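Local coordinates for protein teichoic acid D-alanine hydrolase (Staphylococcus aureus, PDB 5ZH8) that removes D-alanyl esters from wall teichoic acid and lipoteichoic acid, releasing D-alanine and affecting the level of methicillin resistance, at residues S153-W158 / E224-K229. Sequence-based numbering, arbitrary orientation.
Sequences SKYLPW and EEVTGK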
loop_
_atom_site.group_PDB
_atom_site.type_symbol
_atom_site.label_atom_id
_atom_site.label_comp_id
_atom_site.label_asym_id
_atom_site.label_seq_id
_atom_site.Cartn_x
_atom_site.Cartn_y
_atom_site.Cartn_z
ATOM N N SER A 153 21.609 -16.619 -21.779
ATOM C CA SER A 153 21.537 -17.226 -23.112
ATOM C C SER A 153 22.209 -18.601 -23.165
ATOM O O SER A 153 21.801 -19.459 -23.940
ATOM C CB SER A 153 22.143 -16.286 -24.163
ATOM O OG SER A 153 23.436 -15.846 -23.784
ATOM N N LYS A 154 23.227 -18.806 -22.334
ATOM C CA LYS A 154 23.905 -20.101 -22.240
ATOM C C LYS A 154 22.945 -21.211 -21.809
ATOM O O LYS A 154 22.907 -22.279 -22.429
ATOM C CB LYS A 154 25.078 -20.022 -21.259
ATOM C CG LYS A 154 25.991 -21.229 -21.285
ATOM C CD LYS A 154 27.002 -21.158 -20.163
ATOM C CE LYS A 154 28.061 -22.241 -20.313
ATOM N NZ LYS A 154 28.759 -22.505 -19.027
ATOM N N TYR A 155 22.166 -20.947 -20.762
ATOM C CA TYR A 155 21.263 -21.951 -20.197
ATOM C C TYR A 155 19.852 -21.876 -20.775
ATOM O O TYR A 155 19.112 -22.860 -20.744
ATOM C CB TYR A 155 21.218 -21.828 -18.671
ATOM C CG TYR A 155 22.591 -21.733 -18.043
ATOM C CD1 TYR A 155 23.371 -22.866 -17.831
ATOM C CD2 TYR A 155 23.112 -20.500 -17.677
ATOM C CE1 TYR A 155 24.633 -22.767 -17.274
ATOM C CE2 TYR A 155 24.375 -20.393 -17.109
ATOM C CZ TYR A 155 25.133 -21.530 -16.910
ATOM O OH TYR A 155 26.390 -21.433 -16.354
ATOM N N LEU A 156 19.495 -20.713 -21.313
ATOM C CA LEU A 156 18.160 -20.474 -21.846
ATOM C C LEU A 156 18.293 -19.823 -23.226
ATOM O O LEU A 156 18.031 -18.632 -23.380
ATOM C CB LEU A 156 17.383 -19.586 -20.867
ATOM C CG LEU A 156 15.859 -19.614 -20.912
ATOM C CD1 LEU A 156 15.300 -21.037 -20.797
ATOM C CD2 LEU A 156 15.319 -18.724 -19.798
ATOM N N PRO A 157 18.713 -20.616 -24.238
ATOM C CA PRO A 157 19.089 -20.164 -25.593
ATOM C C PRO A 157 18.160 -19.139 -26.236
ATOM O O PRO A 157 18.635 -18.206 -26.883
ATOM C CB PRO A 157 19.072 -21.457 -26.408
ATOM C CG PRO A 157 19.389 -22.523 -25.423
ATOM C CD PRO A 157 18.846 -22.080 -24.101
ATOM N N TRP A 158 16.853 -19.319 -26.064
ATOM C CA TRP A 158 15.863 -18.435 -26.690
ATOM C C TRP A 158 15.757 -17.065 -26.018
ATOM O O TRP A 158 15.327 -16.107 -26.658
ATOM C CB TRP A 158 14.479 -19.100 -26.783
ATOM C CG TRP A 158 13.981 -19.744 -25.526
ATOM C CD1 TRP A 158 14.133 -21.050 -25.159
ATOM C CD2 TRP A 158 13.233 -19.119 -24.483
ATOM N NE1 TRP A 158 13.531 -21.277 -23.948
ATOM C CE2 TRP A 158 12.969 -20.108 -23.509
ATOM C CE3 TRP A 158 12.761 -17.817 -24.272
ATOM C CZ2 TRP A 158 12.256 -19.838 -22.339
ATOM C CZ3 TRP A 158 12.042 -17.550 -23.114
ATOM C CH2 TRP A 158 11.799 -18.557 -22.162
ATOM N N GLU A 224 14.394 -24.474 -14.366
ATOM C CA GLU A 224 13.620 -25.501 -15.053
ATOM C C GLU A 224 14.365 -26.068 -16.259
ATOM O O GLU A 224 14.374 -27.279 -16.468
ATOM C CB GLU A 224 12.256 -24.960 -15.487
ATOM C CG GLU A 224 11.269 -24.801 -14.344
ATOM C CD GLU A 224 9.874 -24.463 -14.821
ATOM O OE1 GLU A 224 9.725 -23.986 -15.971
ATOM O OE2 GLU A 224 8.924 -24.677 -14.039
ATOM N N GLU A 225 14.993 -25.183 -17.031
ATOM C CA GLU A 225 15.664 -25.560 -18.276
ATOM C C GLU A 225 16.905 -26.420 -18.027
ATOM O O GLU A 225 17.116 -27.394 -18.731
ATOM C CB GLU A 225 16.053 -24.304 -19.070
ATOM C CG GLU A 225 16.467 -24.562 -20.510
ATOM C CD GLU A 225 15.310 -24.966 -21.401
ATOM O OE1 GLU A 225 14.165 -24.504 -21.157
ATOM O OE2 GLU A 225 15.555 -25.741 -22.357
ATOM N N VAL A 226 17.719 -26.051 -17.035
ATOM C CA VAL A 226 18.961 -26.782 -16.747
ATOM C C VAL A 226 18.692 -28.124 -16.091
ATOM O O VAL A 226 19.436 -29.077 -16.317
ATOM C CB VAL A 226 19.948 -25.992 -15.851
ATOM C CG1 VAL A 226 20.375 -24.697 -16.518
ATOM C CG2 VAL A 226 19.371 -25.742 -14.469
ATOM N N THR A 227 17.640 -28.196 -15.281
ATOM C CA THR A 227 17.284 -29.421 -14.568
ATOM C C THR A 227 16.353 -30.316 -15.388
ATOM O O THR A 227 16.204 -31.502 -15.089
ATOM C CB THR A 227 16.588 -29.113 -13.228
ATOM O OG1 THR A 227 15.323 -28.481 -13.466
ATOM C CG2 THR A 227 17.450 -28.202 -12.360
ATOM N N GLY A 228 15.717 -29.744 -16.409
ATOM C CA GLY A 228 14.705 -30.450 -17.177
ATOM C C GLY A 228 13.500 -30.841 -16.339
ATOM O O GLY A 228 12.790 -31.777 -16.680
ATOM N N LYS A 229 13.262 -30.119 -15.246
ATOM C CA LYS A 229 12.194 -30.447 -14.311
ATOM C C LYS A 229 11.508 -29.185 -13.857
ATOM O O LYS A 229 12.109 -28.119 -13.845
ATOM C CB LYS A 229 12.741 -31.203 -13.101
ATOM C CG LYS A 229 13.270 -32.584 -13.439
ATOM C CD LYS A 229 13.477 -33.433 -12.190
ATOM C CE LYS A 229 13.721 -34.893 -12.549
ATOM N NZ LYS A 229 12.585 -35.498 -13.314
#
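Y155 meets V226 through the root of its side chain: V226 CG1 lies 3.7 Å from Y155 CB and also touches CG and CD1 of the ring, which it approaches obliquely. With CG1 anti to the carbonyl carbon (chi1 -61°), V226 presents this methyl to the tyrosine. The phenol end looks elsewhere: its OH is hydrogen-bonded to the backbone N of N147, and K154 CD lies over one ring face, offset toward the rim. The backbone O of Y155 comes up against the aliphatic part of E225, near CG, with no hydrogen bond between the two segments. Next along, L156 is the buried member; L156 CD1 lies 3.7 Å from E225 CG, the two side chains crossing at about a right angle. E225 bends at chi2 (71°), bringing OE1 alongside L156 CD1 and near the indole plane of W158, at the ring edge, 4.3 Å from NE1 and too far for a bond. L156 CG lies over one face of the W158 ring, and K194 makes a cation-pi contact with the indole. The contact joins the weakly bonded helical turn at about 153-155 and the following loop to the last turn of helix 213-227, plain surface packing in a beta-lactamase-family fold.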